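PDB 3TXA: cell wall surface anchor family protein from Streptococcus agalactiae serogroup V, which serves as the adhesive tip pilin of group B streptococcal pili and probably contacts the host through a metal-binding von Willebrand factor A domain. Local coordinates for residues A[176-181]-A[318-323]; A[188-193]-A[292-297]; A[266-271]-A[285-290]. All coordinates share one frame; numbering follows the deposited sequence.

All three contacts belong to the von Willebrand factor A domain and are nested along the chain, contact 3 inside the loop closed by contact 2 and contact 2 inside that closed by contact 1. Contact 1 lies in the core; its strand runs toward the magnesium-binding loop, and L181 CD2 packs on I288 CG2 of contact 3 at 3.7 Å. Contacts 2 and 3, with centres about 17 Å apart, share a cadmium ion held by E293 of the first and H267 of the second. The magnesium ion, at S184, S186 and D337, is about 8 Å from the side chain of A292 and about 12 Å from that of P289.

Contact 1 (A[176-181]-A[318-323]); sequences DVVVLL and EILETQ
V178 sends its CG2 methyl toward the last turns of helix 309-323, where it meets both I319 and L320. The I319 partner is the branch methyl CG2, 3.9 Å from V178 CG2, and the two side chains meet at a slant. L320, the next residue of the helix, reaches the same methyl with CD2, 4.0 Å from V178 CG2, also crossing the valine obliquely. The CA-CB bond of L320 does not point at the strand, but chi1 of -69° puts CG next to the backbone N and brings the isobutyl end round to the valine. The helix runs nearly antiparallel to the strand (160°) with the segment axes 9.4 Å apart, the layering of an open alpha/beta fold in which helices flank a parallel sheet, here that of the von Willebrand factor A domain. A221 and V223 of strand 219-225 extend the apolar patch round V178. At the N-terminal end of the segment, D176 CB is 4.3 Å from L320 CD2, a looser approach. The carboxylate of D176 has its polar partners elsewhere: OD1 makes salt bridges to R219 and R328, and OD2 is hydrogen-bonded to S324 OG, just past the end of the helix.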
ATOM      1  N   ASP A 176      -8.815  -8.759   4.072  1.00 49.55           N
ATOM      2  CA  ASP A 176      -8.110  -9.282   2.947  1.00 48.26           C
ATOM      3  C   ASP A 176      -8.276  -8.152   1.938  1.00 47.14           C
ATOM      4  O   ASP A 176      -9.423  -7.705   1.678  1.00 46.73           O
ATOM      5  CB  ASP A 176      -8.750 -10.578   2.473  1.00 48.41           C
ATOM      6  CG  ASP A 176      -8.074 -11.837   3.059  1.00 50.67           C
ATOM      7  OD1 ASP A 176      -7.053 -11.739   3.798  1.00 50.68           O
ATOM      8  OD2 ASP A 176      -8.564 -12.954   2.733  1.00 53.15           O
ATOM      9  N   VAL A 177      -7.140  -7.640   1.435  1.00 45.09           N
ATOM     10  CA  VAL A 177      -7.132  -6.388   0.628  1.00 43.65           C
ATOM     11  C   VAL A 177      -6.389  -6.579  -0.677  1.00 42.44           C
ATOM     12  O   VAL A 177      -5.257  -7.056  -0.694  1.00 41.95           O
ATOM     13  CB  VAL A 177      -6.496  -5.136   1.365  1.00 43.85           C
ATOM     14  CG1 VAL A 177      -6.815  -3.862   0.617  1.00 43.19           C
ATOM     15  CG2 VAL A 177      -6.969  -5.002   2.798  1.00 41.82           C
ATOM     16  N   VAL A 178      -7.044  -6.200  -1.762  1.00 41.27           N
ATOM     17  CA  VAL A 178      -6.461  -6.279  -3.079  1.00 40.55           C
ATOM     18  C   VAL A 178      -6.358  -4.856  -3.569  1.00 40.15           C
ATOM     19  O   VAL A 178      -7.366  -4.148  -3.633  1.00 40.13           O
ATOM     20  CB  VAL A 178      -7.327  -7.092  -4.064  1.00 40.68           C
ATOM     21  CG1 VAL A 178      -6.789  -6.969  -5.484  1.00 41.04           C
ATOM     22  CG2 VAL A 178      -7.395  -8.575  -3.648  1.00 39.51           C
ATOM     23  N   VAL A 179      -5.130  -4.428  -3.871  1.00 39.69           N
ATOM     24  CA  VAL A 179      -4.889  -3.114  -4.524  1.00 39.03           C
ATOM     25  C   VAL A 179      -4.830  -3.246  -6.060  1.00 38.02           C
ATOM     26  O   VAL A 179      -4.106  -4.096  -6.605  1.00 37.24           O
ATOM     27  CB  VAL A 179      -3.595  -2.421  -3.991  1.00 39.27           C
ATOM     28  CG1 VAL A 179      -3.446  -1.031  -4.612  1.00 39.57           C
ATOM     29  CG2 VAL A 179      -3.612  -2.307  -2.473  1.00 38.26           C
ATOM     30  N   LEU A 180      -5.613  -2.433  -6.740  1.00 36.91           N
ATOM     31  CA  LEU A 180      -5.593  -2.403  -8.184  1.00 37.02           C
ATOM     32  C   LEU A 180      -4.917  -1.120  -8.587  1.00 36.85           C
ATOM     33  O   LEU A 180      -5.354  -0.036  -8.186  1.00 38.11           O
ATOM     34  CB  LEU A 180      -7.008  -2.369  -8.755  1.00 37.69           C
ATOM     35  CG  LEU A 180      -7.914  -3.604  -8.786  1.00 38.63           C
ATOM     36  CD1 LEU A 180      -9.180  -3.216  -9.560  1.00 38.90           C
ATOM     37  CD2 LEU A 180      -7.217  -4.755  -9.469  1.00 38.42           C
ATOM     38  N   LEU A 181      -3.868  -1.223  -9.407  1.00 36.18           N
ATOM     39  CA  LEU A 181      -3.058  -0.061  -9.789  1.00 33.71           C
ATOM     40  C   LEU A 181      -2.932   0.056 -11.299  1.00 33.82           C
ATOM     41  O   LEU A 181      -2.372  -0.820 -11.977  1.00 33.33           O
ATOM     42  CB  LEU A 181      -1.689  -0.170  -9.126  1.00 33.05           C
ATOM     43  CG  LEU A 181      -0.629   0.941  -9.228  1.00 30.58           C
ATOM     44  CD1 LEU A 181      -1.127   2.306  -8.843  1.00 27.91           C
ATOM     45  CD2 LEU A 181       0.522   0.550  -8.365  1.00 25.34           C
ATOM     46  N   GLU A 318     -11.396 -12.579  -8.588  1.00 44.35           N
ATOM     47  CA  GLU A 318     -10.972 -13.971  -8.605  1.00 44.40           C
ATOM     48  C   GLU A 318     -10.109 -14.249  -7.412  1.00 44.77           C
ATOM     49  O   GLU A 318     -10.089 -15.362  -6.914  1.00 45.79           O
ATOM     50  CB  GLU A 318     -10.212 -14.283  -9.900  1.00 44.07           C
ATOM     51  CG  GLU A 318      -9.595 -15.668 -10.005  1.00 45.27           C
ATOM     52  CD  GLU A 318      -8.466 -15.804 -11.082  1.00 51.57           C
ATOM     53  OE1 GLU A 318      -8.344 -14.937 -12.005  1.00 52.92           O
ATOM     54  OE2 GLU A 318      -7.681 -16.802 -11.003  1.00 52.96           O
ATOM     55  N   ILE A 319      -9.345 -13.260  -6.959  1.00 45.05           N
ATOM     56  CA  ILE A 319      -8.394 -13.506  -5.856  1.00 44.73           C
ATOM     57  C   ILE A 319      -9.181 -13.679  -4.532  1.00 45.03           C
ATOM     58  O   ILE A 319      -8.899 -14.586  -3.729  1.00 44.67           O
ATOM     59  CB  ILE A 319      -7.357 -12.351  -5.722  1.00 44.47           C
ATOM     60  CG1 ILE A 319      -6.293 -12.438  -6.808  1.00 45.06           C
ATOM     61  CG2 ILE A 319      -6.707 -12.319  -4.342  1.00 42.28           C
ATOM     62  CD1 ILE A 319      -5.590 -11.138  -7.036  1.00 43.12           C
ATOM     63  N   LEU A 320     -10.152 -12.789  -4.327  1.00 44.65           N
ATOM     64  CA  LEU A 320     -10.992 -12.805  -3.168  1.00 45.23           C
ATOM     65  C   LEU A 320     -11.866 -14.092  -3.141  1.00 47.27           C
ATOM     66  O   LEU A 320     -11.836 -14.848  -2.162  1.00 46.84           O
ATOM     67  CB  LEU A 320     -11.822 -11.538  -3.147  1.00 43.78           C
ATOM     68  CG  LEU A 320     -11.011 -10.276  -2.890  1.00 41.40           C
ATOM     69  CD1 LEU A 320     -11.875  -9.008  -2.920  1.00 37.21           C
ATOM     70  CD2 LEU A 320     -10.253 -10.407  -1.589  1.00 39.82           C
ATOM     71  N   GLU A 321     -12.569 -14.360  -4.251  1.00 49.38           N
ATOM     72  CA  GLU A 321     -13.403 -15.545  -4.417  1.00 51.35           C
ATOM     73  C   GLU A 321     -12.663 -16.847  -4.136  1.00 50.62           C
ATOM     74  O   GLU A 321     -13.238 -17.766  -3.566  1.00 51.77           O
ATOM     75  CB  GLU A 321     -14.013 -15.598  -5.819  1.00 52.44           C
ATOM     76  CG  GLU A 321     -15.552 -15.801  -5.852  1.00 60.55           C
ATOM     77  CD  GLU A 321     -16.078 -16.284  -7.244  1.00 70.97           C
ATOM     78  OE1 GLU A 321     -15.579 -17.349  -7.736  1.00 74.31           O
ATOM     79  OE2 GLU A 321     -16.986 -15.612  -7.841  1.00 73.17           O
ATOM     80  N   THR A 322     -11.407 -16.962  -4.501  1.00 49.05           N
ATOM     81  CA  THR A 322     -10.786 -18.239  -4.299  1.00 48.92           C
ATOM     82  C   THR A 322      -9.841 -18.278  -3.109  1.00 48.45           C
ATOM     83  O   THR A 322      -9.281 -19.321  -2.820  1.00 48.01           O
ATOM     84  CB  THR A 322      -9.980 -18.711  -5.553  1.00 49.64           C
ATOM     85  OG1 THR A 322      -8.831 -17.880  -5.719  1.00 51.24           O
ATOM     86  CG2 THR A 322     -10.803 -18.644  -6.820  1.00 49.39           C
ATOM     87  N   GLN A 323      -9.601 -17.157  -2.443  1.00 48.38           N
ATOM     88  CA  GLN A 323      -8.508 -17.149  -1.445  1.00 48.80           C
ATOM     89  C   GLN A 323      -8.971 -16.626  -0.115  1.00 48.14           C
ATOM     90  O   GLN A 323      -8.397 -16.955   0.899  1.00 47.34           O
ATOM     91  CB  GLN A 323      -7.261 -16.361  -1.921  1.00 49.00           C
ATOM     92  CG  GLN A 323      -6.547 -16.976  -3.111  1.00 50.03           C
ATOM     93  CD  GLN A 323      -5.245 -16.254  -3.497  1.00 53.07           C
ATOM     94  OE1 GLN A 323      -4.422 -15.933  -2.641  1.00 57.00           O
ATOM     95  NE2 GLN A 323      -5.046 -16.037  -4.790  1.00 48.99           N
TER

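Contact 2 (A[188-193]-A[292-297]); sequences NNERAN and AEHING. With CD (cadmium ion), chain H; CD (cadmium ion), chain F.
N188 meets A292, E293 and H294 with one end of its amide. With chi1 at -176°, CG stands trans to the backbone N, and ND2 reaches two backbone carbonyls through weak hydrogen bonds, 3.1 Å to A292 O and 3.4 Å to E293 O. The same nitrogen sits 3.2 Å above the H294 ring, over its centre, with the amide and ring planes 76° apart. The other end of the amide turns back on its own chain: N188 OD1 accepts from E190 N at 3.0 Å, a capping bond ahead of the short helical turn that follows.

E190 comes to the imidazole from the edge rather than over a face, its chain bent at chi2 and its carboxylate plane 45° from the ring. E190 OE1 binds one cadmium ion at 2.5 Å and also takes a weak hydrogen bond from H294 ND1, while H294 ND1 itself stands a long 2.8 Å from that ion. The CA-CB bond of E293 points away from 188-193, and its carboxylate chelates a second cadmium ion through OE1 (2.2 Å) and OE2, with H267 completing the protein ligands. The segments join loops beside the magnesium site of the domain. A metal-bound ND1 would carry no proton, so the weak bond to E190 and full coordination of cadmium by H294 are probably alternatives.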
ATOM      1  N   ASN A 188       2.916   7.791 -16.952  1.00 42.35           N
ATOM      2  CA  ASN A 188       4.321   8.114 -17.029  1.00 43.14           C
ATOM      3  C   ASN A 188       4.586   9.401 -16.280  1.00 44.06           C
ATOM      4  O   ASN A 188       3.775  10.344 -16.324  1.00 44.22           O
ATOM      5  CB  ASN A 188       4.720   8.262 -18.494  1.00 44.10           C
ATOM      6  CG  ASN A 188       6.197   8.500 -18.676  1.00 45.33           C
ATOM      7  OD1 ASN A 188       6.645   9.636 -18.629  1.00 48.29           O
ATOM      8  ND2 ASN A 188       6.962   7.431 -18.894  1.00 46.05           N
ATOM      9  N   ASN A 189       5.712   9.471 -15.587  1.00 44.90           N
ATOM     10  CA  ASN A 189       5.966  10.654 -14.758  1.00 46.31           C
ATOM     11  C   ASN A 189       6.060  11.992 -15.486  1.00 47.04           C
ATOM     12  O   ASN A 189       5.661  13.004 -14.947  1.00 47.32           O
ATOM     13  CB  ASN A 189       7.156  10.414 -13.856  1.00 46.58           C
ATOM     14  CG  ASN A 189       6.899   9.304 -12.837  1.00 46.75           C
ATOM     15  OD1 ASN A 189       7.759   8.456 -12.618  1.00 45.19           O
ATOM     16  ND2 ASN A 189       5.702   9.311 -12.209  1.00 44.60           N
ATOM     17  N   GLU A 190       6.545  11.965 -16.722  1.00 48.67           N
ATOM     18  CA  GLU A 190       6.589  13.122 -17.612  1.00 50.79           C
ATOM     19  C   GLU A 190       5.239  13.763 -17.805  1.00 51.13           C
ATOM     20  O   GLU A 190       5.150  14.969 -17.891  1.00 52.19           O
ATOM     21  CB  GLU A 190       7.050  12.687 -19.009  1.00 51.55           C
ATOM     22  CG  GLU A 190       8.491  12.969 -19.385  1.00 56.62           C
ATOM     23  CD  GLU A 190       9.077  11.881 -20.333  1.00 64.74           C
ATOM     24  OE1 GLU A 190       8.347  11.435 -21.288  1.00 63.11           O
ATOM     25  OE2 GLU A 190      10.274  11.476 -20.106  1.00 67.19           O
ATOM     26  N   ARG A 191       4.192  12.947 -17.893  1.00 51.93           N
ATOM     27  CA  ARG A 191       2.888  13.374 -18.393  1.00 52.17           C
ATOM     28  C   ARG A 191       2.178  14.332 -17.452  1.00 52.34           C
ATOM     29  O   ARG A 191       2.527  14.423 -16.263  1.00 52.06           O
ATOM     30  CB  ARG A 191       2.002  12.165 -18.698  1.00 52.28           C
ATOM     31  CG  ARG A 191       2.576  11.176 -19.671  1.00 53.66           C
ATOM     32  CD  ARG A 191       2.233  11.510 -21.114  1.00 59.13           C
ATOM     33  NE  ARG A 191       2.394  10.326 -21.970  1.00 64.64           N
ATOM     34  CZ  ARG A 191       1.397   9.579 -22.482  1.00 67.46           C
ATOM     35  NH1 ARG A 191       0.103   9.884 -22.270  1.00 66.97           N
ATOM     36  NH2 ARG A 191       1.702   8.514 -23.233  1.00 68.28           N
ATOM     37  N   ALA A 192       1.199  15.047 -18.014  1.00 52.82           N
ATOM     38  CA  ALA A 192       0.398  16.064 -17.322  1.00 54.38           C
ATOM     39  C   ALA A 192       1.276  17.071 -16.566  1.00 55.53           C
ATOM     40  O   ALA A 192       1.136  17.246 -15.345  1.00 55.93           O
ATOM     41  CB  ALA A 192      -0.673  15.405 -16.398  1.00 53.51           C
ATOM     42  N   ASN A 193       2.179  17.718 -17.319  1.00 57.10           N
ATOM     43  CA  ASN A 193       3.230  18.621 -16.789  1.00 57.99           C
ATOM     44  C   ASN A 193       4.067  18.035 -15.653  1.00 56.95           C
ATOM     45  O   ASN A 193       4.160  18.619 -14.553  1.00 56.67           O
ATOM     46  CB  ASN A 193       2.651  19.982 -16.376  1.00 59.24           C
ATOM     47  CG  ASN A 193       2.113  20.779 -17.573  1.00 64.70           C
ATOM     48  OD1 ASN A 193       2.890  21.241 -18.428  1.00 70.78           O
ATOM     49  ND2 ASN A 193       0.775  20.946 -17.639  1.00 67.80           N
ATOM     50  N   ALA A 292       5.857   4.428 -15.717  1.00 45.05           N
ATOM     51  CA  ALA A 292       5.249   3.690 -16.818  1.00 46.71           C
ATOM     52  C   ALA A 292       6.140   3.784 -18.056  1.00 47.53           C
ATOM     53  O   ALA A 292       7.175   4.427 -18.001  1.00 48.35           O
ATOM     54  CB  ALA A 292       3.857   4.195 -17.089  1.00 45.92           C
ATOM     55  N   GLU A 293       5.757   3.131 -19.149  1.00 48.32           N
ATOM     56  CA  GLU A 293       6.562   3.137 -20.350  1.00 49.78           C
ATOM     57  C   GLU A 293       6.554   4.495 -21.103  1.00 52.23           C
ATOM     58  O   GLU A 293       5.569   5.254 -21.044  1.00 52.08           O
ATOM     59  CB  GLU A 293       6.192   1.962 -21.263  1.00 49.02           C
ATOM     60  CG  GLU A 293       6.346   0.547 -20.671  1.00 46.90           C
ATOM     61  CD  GLU A 293       7.776   0.084 -20.298  1.00 46.03           C
ATOM     62  OE1 GLU A 293       8.700   0.854 -20.039  1.00 46.17           O
ATOM     63  OE2 GLU A 293       8.004  -1.119 -20.210  1.00 48.71           O
ATOM     64  N   HIS A 294       7.687   4.809 -21.762  1.00 55.26           N
ATOM     65  CA  HIS A 294       7.864   6.034 -22.595  1.00 57.40           C
ATOM     66  C   HIS A 294       7.700   5.578 -24.019  1.00 57.04           C
ATOM     67  O   HIS A 294       8.215   4.506 -24.382  1.00 55.33           O
ATOM     68  CB  HIS A 294       9.302   6.625 -22.500  1.00 58.97           C
ATOM     69  CG  HIS A 294       9.686   7.144 -21.146  1.00 65.60           C
ATOM     70  ND1 HIS A 294       9.490   8.462 -20.770  1.00 72.27           N
ATOM     71  CD2 HIS A 294      10.275   6.532 -20.079  1.00 71.24           C
ATOM     72  CE1 HIS A 294       9.920   8.635 -19.523  1.00 74.79           C
ATOM     73  NE2 HIS A 294      10.399   7.479 -19.079  1.00 74.75           N
ATOM     74  N   ILE A 295       7.054   6.406 -24.845  1.00 58.03           N
ATOM     75  CA  ILE A 295       6.917   6.076 -26.285  1.00 59.15           C
ATOM     76  C   ILE A 295       8.224   5.779 -26.990  1.00 59.89           C
ATOM     77  O   ILE A 295       8.225   5.049 -27.978  1.00 61.10           O
ATOM     78  CB  ILE A 295       6.164   7.133 -27.108  1.00 59.13           C
ATOM     79  CG1 ILE A 295       5.827   6.555 -28.496  1.00 58.60           C
ATOM     80  CG2 ILE A 295       6.991   8.397 -27.227  1.00 59.73           C
ATOM     81  CD1 ILE A 295       4.609   7.184 -29.167  1.00 57.38           C
ATOM     82  N   ASN A 296       9.321   6.341 -26.488  1.00 60.39           N
ATOM     83  CA  ASN A 296      10.649   6.134 -27.079  1.00 61.17           C
ATOM     84  C   ASN A 296      11.603   5.461 -26.102  1.00 59.87           C
ATOM     85  O   ASN A 296      12.810   5.540 -26.260  1.00 60.57           O
ATOM     86  CB  ASN A 296      11.226   7.465 -27.630  1.00 62.03           C
ATOM     87  CG  ASN A 296      10.972   8.673 -26.668  1.00 66.71           C
ATOM     88  OD1 ASN A 296      11.056   8.530 -25.415  1.00 70.48           O
ATOM     89  ND2 ASN A 296      10.672   9.866 -27.256  1.00 66.48           N
ATOM     90  N   GLY A 297      11.035   4.802 -25.096  1.00 58.76           N
ATOM     91  CA  GLY A 297      11.773   3.958 -24.155  1.00 56.82           C
ATOM     92  C   GLY A 297      11.744   2.529 -24.649  1.00 55.57           C
ATOM     93  O   GLY A 297      12.527   2.194 -25.499  1.00 56.38           O
TER
HETATM   94 CD    CD H 807       9.214   9.937 -23.167  1.00 90.03          CD
HETATM   95 CD    CD F 805       9.727  -0.956 -19.217  1.00 42.96          CD
HETATM   96  O   HOH W   1       9.468   0.718 -17.877  1.00 25.87           O
HETATM   97  O   HOH W   2      10.400  -2.597 -20.245  1.00 29.75           O
HETATM   98  O   HOH W   3       8.136  10.948 -25.267  1.00 48.81           O

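Contact 3 (A[266-271]-A[285-290]); sequences THNYSY and KSRIPK. With CD (cadmium ion), chain F.
S270 O accepts the one direct hydrogen bond between the two segments, from R287 NH1 at 2.8 Å. The N-H points well at the oxygen (155°), which lies at the guanidinium edge, and the donor sits in the carbonyl plane. R287 gets there with its chain extended from CG to NE, running past the backbone of N268 and Y269. The amide of N268 covers one face of the guanidinium group, the two planes 34° apart, and Y271 crosses the arginine at a slant, its CD1 3.6 Å from R287 NH1.

Y269 forms the second half of the contact. P289 CB stands over the middle of the ring, 3.5 Å from the centroid of Y269, a CH-pi contact almost exactly on the ring normal. H267 CB covers the opposite face nearer the rim, which leaves the tyrosine sandwiched between H267, two residues earlier in the chain, and the proline. The chain is also close here, with Y269 CA 3.1 Å from R287 O in a CA-H...O contact. At the far end of the ring Y269 OH is 2.6 Å from a water that accepts a weak bond from K290 N.

These residues tie the loop after strand 261-265 to the chain leaving helix 278-286, in the von Willebrand factor A domain. The same H267 binds cadmium through NE2 at 2.2 Å, in a site completed by E293 and two waters. One backbone carbonyl thus orients the arginine while P289 CB and H267 CB cover the two faces of the tyrosine, and the cationic guanidinium would probably polarise the S270 carbonyl.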
ATOM      1  N   THR A 266       5.915  -8.981 -19.743  1.00 37.42           N
ATOM      2  CA  THR A 266       5.513  -7.784 -19.054  1.00 36.22           C
ATOM      3  C   THR A 266       6.411  -7.664 -17.835  1.00 35.51           C
ATOM      4  O   THR A 266       6.978  -8.652 -17.373  1.00 34.26           O
ATOM      5  CB  THR A 266       3.998  -7.903 -18.626  1.00 37.71           C
ATOM      6  OG1 THR A 266       3.787  -9.090 -17.814  1.00 37.85           O
ATOM      7  CG2 THR A 266       3.115  -7.991 -19.864  1.00 35.88           C
ATOM      8  N   HIS A 267       6.544  -6.467 -17.297  1.00 35.26           N
ATOM      9  CA  HIS A 267       7.184  -6.336 -16.016  1.00 36.07           C
ATOM     10  C   HIS A 267       6.361  -7.113 -14.917  1.00 37.13           C
ATOM     11  O   HIS A 267       5.122  -7.146 -14.946  1.00 36.54           O
ATOM     12  CB  HIS A 267       7.316  -4.867 -15.666  1.00 35.29           C
ATOM     13  CG  HIS A 267       8.267  -4.107 -16.544  1.00 38.43           C
ATOM     14  ND1 HIS A 267       9.546  -4.551 -16.820  1.00 37.68           N
ATOM     15  CD2 HIS A 267       8.145  -2.900 -17.163  1.00 38.55           C
ATOM     16  CE1 HIS A 267      10.157  -3.659 -17.588  1.00 38.66           C
ATOM     17  NE2 HIS A 267       9.336  -2.649 -17.810  1.00 37.06           N
ATOM     18  N   ASN A 268       7.040  -7.731 -13.958  1.00 37.72           N
ATOM     19  CA  ASN A 268       6.336  -8.287 -12.848  1.00 38.78           C
ATOM     20  C   ASN A 268       5.965  -7.221 -11.836  1.00 39.52           C
ATOM     21  O   ASN A 268       6.704  -6.983 -10.908  1.00 40.11           O
ATOM     22  CB  ASN A 268       7.139  -9.395 -12.183  1.00 39.20           C
ATOM     23  CG  ASN A 268       6.273 -10.257 -11.304  1.00 41.98           C
ATOM     24  OD1 ASN A 268       5.090  -9.988 -11.161  1.00 47.09           O
ATOM     25  ND2 ASN A 268       6.841 -11.290 -10.714  1.00 42.42           N
ATOM     26  N   TYR A 269       4.814  -6.584 -12.010  1.00 40.18           N
ATOM     27  CA  TYR A 269       4.364  -5.549 -11.094  1.00 40.72           C
ATOM     28  C   TYR A 269       3.152  -5.998 -10.294  1.00 40.62           C
ATOM     29  O   TYR A 269       2.347  -5.170  -9.823  1.00 40.70           O
ATOM     30  CB  TYR A 269       3.963  -4.277 -11.843  1.00 41.56           C
ATOM     31  CG  TYR A 269       5.074  -3.458 -12.480  1.00 44.15           C
ATOM     32  CD1 TYR A 269       6.304  -3.277 -11.842  1.00 47.01           C
ATOM     33  CD2 TYR A 269       4.866  -2.822 -13.716  1.00 44.69           C
ATOM     34  CE1 TYR A 269       7.309  -2.514 -12.435  1.00 47.49           C
ATOM     35  CE2 TYR A 269       5.842  -2.061 -14.294  1.00 46.10           C
ATOM     36  CZ  TYR A 269       7.063  -1.911 -13.652  1.00 47.77           C
ATOM     37  OH  TYR A 269       8.036  -1.137 -14.235  1.00 49.14           O
ATOM     38  N   SER A 270       3.002  -7.303 -10.141  1.00 40.27           N
ATOM     39  CA  SER A 270       1.841  -7.833  -9.431  1.00 39.73           C
ATOM     40  C   SER A 270       2.258  -8.836  -8.367  1.00 40.49           C
ATOM     41  O   SER A 270       3.337  -9.491  -8.483  1.00 40.34           O
ATOM     42  CB  SER A 270       0.882  -8.487 -10.412  1.00 38.83           C
ATOM     43  OG  SER A 270       0.264  -7.502 -11.212  1.00 37.84           O
ATOM     44  N   TYR A 271       1.426  -8.952  -7.329  1.00 39.87           N
ATOM     45  CA  TYR A 271       1.598 -10.038  -6.374  1.00 40.33           C
ATOM     46  C   TYR A 271       0.180 -10.587  -6.166  1.00 41.14           C
ATOM     47  O   TYR A 271      -0.690  -9.904  -5.597  1.00 40.26           O
ATOM     48  CB  TYR A 271       2.263  -9.549  -5.067  1.00 40.19           C
ATOM     49  CG  TYR A 271       2.739 -10.674  -4.229  1.00 41.16           C
ATOM     50  CD1 TYR A 271       4.058 -11.104  -4.300  1.00 40.91           C
ATOM     51  CD2 TYR A 271       1.855 -11.384  -3.420  1.00 43.63           C
ATOM     52  CE1 TYR A 271       4.504 -12.189  -3.567  1.00 41.87           C
ATOM     53  CE2 TYR A 271       2.298 -12.495  -2.664  1.00 45.76           C
ATOM     54  CZ  TYR A 271       3.630 -12.886  -2.741  1.00 45.06           C
ATOM     55  OH  TYR A 271       4.082 -13.973  -2.006  1.00 47.73           O
ATOM     56  N   LYS A 285       5.839  -5.250  -2.173  1.00 40.86           N
ATOM     57  CA  LYS A 285       6.220  -3.832  -2.202  1.00 41.09           C
ATOM     58  C   LYS A 285       7.302  -3.534  -3.246  1.00 40.37           C
ATOM     59  O   LYS A 285       7.284  -2.465  -3.841  1.00 40.99           O
ATOM     60  CB  LYS A 285       6.668  -3.346  -0.817  1.00 41.18           C
ATOM     61  CG  LYS A 285       5.496  -3.264   0.170  1.00 42.70           C
ATOM     62  CD  LYS A 285       5.745  -2.325   1.319  1.00 44.21           C
ATOM     63  CE  LYS A 285       6.720  -2.914   2.308  1.00 45.22           C
ATOM     64  NZ  LYS A 285       6.927  -1.907   3.352  1.00 46.30           N
ATOM     65  N   SER A 286       8.209  -4.478  -3.498  1.00 38.84           N
ATOM     66  CA  SER A 286       9.247  -4.258  -4.491  1.00 38.10           C
ATOM     67  C   SER A 286       8.698  -4.333  -5.919  1.00 38.16           C
ATOM     68  O   SER A 286       9.409  -3.990  -6.876  1.00 37.97           O
ATOM     69  CB  SER A 286      10.380  -5.254  -4.317  1.00 38.56           C
ATOM     70  OG  SER A 286      10.041  -6.550  -4.781  1.00 38.59           O
ATOM     71  N   ARG A 287       7.435  -4.757  -6.066  1.00 37.27           N
ATOM     72  CA  ARG A 287       6.847  -4.915  -7.385  1.00 36.21           C
ATOM     73  C   ARG A 287       5.918  -3.776  -7.704  1.00 36.54           C
ATOM     74  O   ARG A 287       5.364  -3.713  -8.787  1.00 36.26           O
ATOM     75  CB  ARG A 287       6.168  -6.258  -7.541  1.00 35.91           C
ATOM     76  CG  ARG A 287       7.053  -7.460  -7.144  1.00 36.74           C
ATOM     77  CD  ARG A 287       6.519  -8.703  -7.818  1.00 38.78           C
ATOM     78  NE  ARG A 287       7.287  -9.906  -7.563  1.00 40.11           N
ATOM     79  CZ  ARG A 287       6.716 -11.113  -7.464  1.00 43.11           C
ATOM     80  NH1 ARG A 287       5.389 -11.241  -7.601  1.00 45.38           N
ATOM     81  NH2 ARG A 287       7.446 -12.203  -7.234  1.00 40.77           N
ATOM     82  N   ILE A 288       5.771  -2.827  -6.799  1.00 37.30           N
ATOM     83  CA  ILE A 288       4.876  -1.744  -7.126  1.00 38.83           C
ATOM     84  C   ILE A 288       5.583  -0.825  -8.110  1.00 40.78           C
ATOM     85  O   ILE A 288       6.619  -0.229  -7.741  1.00 41.02           O
ATOM     86  CB  ILE A 288       4.524  -0.916  -5.912  1.00 38.93           C
ATOM     87  CG1 ILE A 288       3.867  -1.762  -4.821  1.00 39.02           C
ATOM     88  CG2 ILE A 288       3.640   0.246  -6.325  1.00 38.53           C
ATOM     89  CD1 ILE A 288       3.675  -0.965  -3.487  1.00 41.00           C
ATOM     90  N   PRO A 289       5.024  -0.664  -9.349  1.00 41.67           N
ATOM     91  CA  PRO A 289       5.650   0.174 -10.391  1.00 41.48           C
ATOM     92  C   PRO A 289       5.822   1.600  -9.918  1.00 41.93           C
ATOM     93  O   PRO A 289       4.947   2.132  -9.232  1.00 42.01           O
ATOM     94  CB  PRO A 289       4.612   0.162 -11.525  1.00 41.78           C
ATOM     95  CG  PRO A 289       3.316  -0.063 -10.834  1.00 40.86           C
ATOM     96  CD  PRO A 289       3.651  -1.040  -9.735  1.00 41.48           C
ATOM     97  N   LYS A 290       6.941   2.215 -10.283  1.00 42.71           N
ATOM     98  CA  LYS A 290       7.194   3.610  -9.941  1.00 42.63           C
ATOM     99  C   LYS A 290       7.259   4.478 -11.205  1.00 43.33           C
ATOM    100  O   LYS A 290       7.479   5.682 -11.129  1.00 43.65           O
ATOM    101  CB  LYS A 290       8.485   3.701  -9.134  1.00 42.59           C
ATOM    102  CG  LYS A 290       8.426   3.029  -7.789  1.00 40.90           C
ATOM    103  CD  LYS A 290       7.302   3.642  -6.964  1.00 38.64           C
ATOM    104  CE  LYS A 290       7.097   2.877  -5.670  1.00 38.62           C
ATOM    105  NZ  LYS A 290       8.351   2.677  -4.903  1.00 34.39           N
TER
HETATM  106 CD    CD F 805       9.727  -0.956 -19.217  1.00 42.96          CD
HETATM  107  O   HOH W   4       8.903   0.523 -12.448  1.00 43.63           O
HETATM  108  O   HOH W   1       9.468   0.718 -17.877  1.00 25.87           O
HETATM  109  O   HOH W   2      10.400  -2.597 -20.245  1.00 29.75           O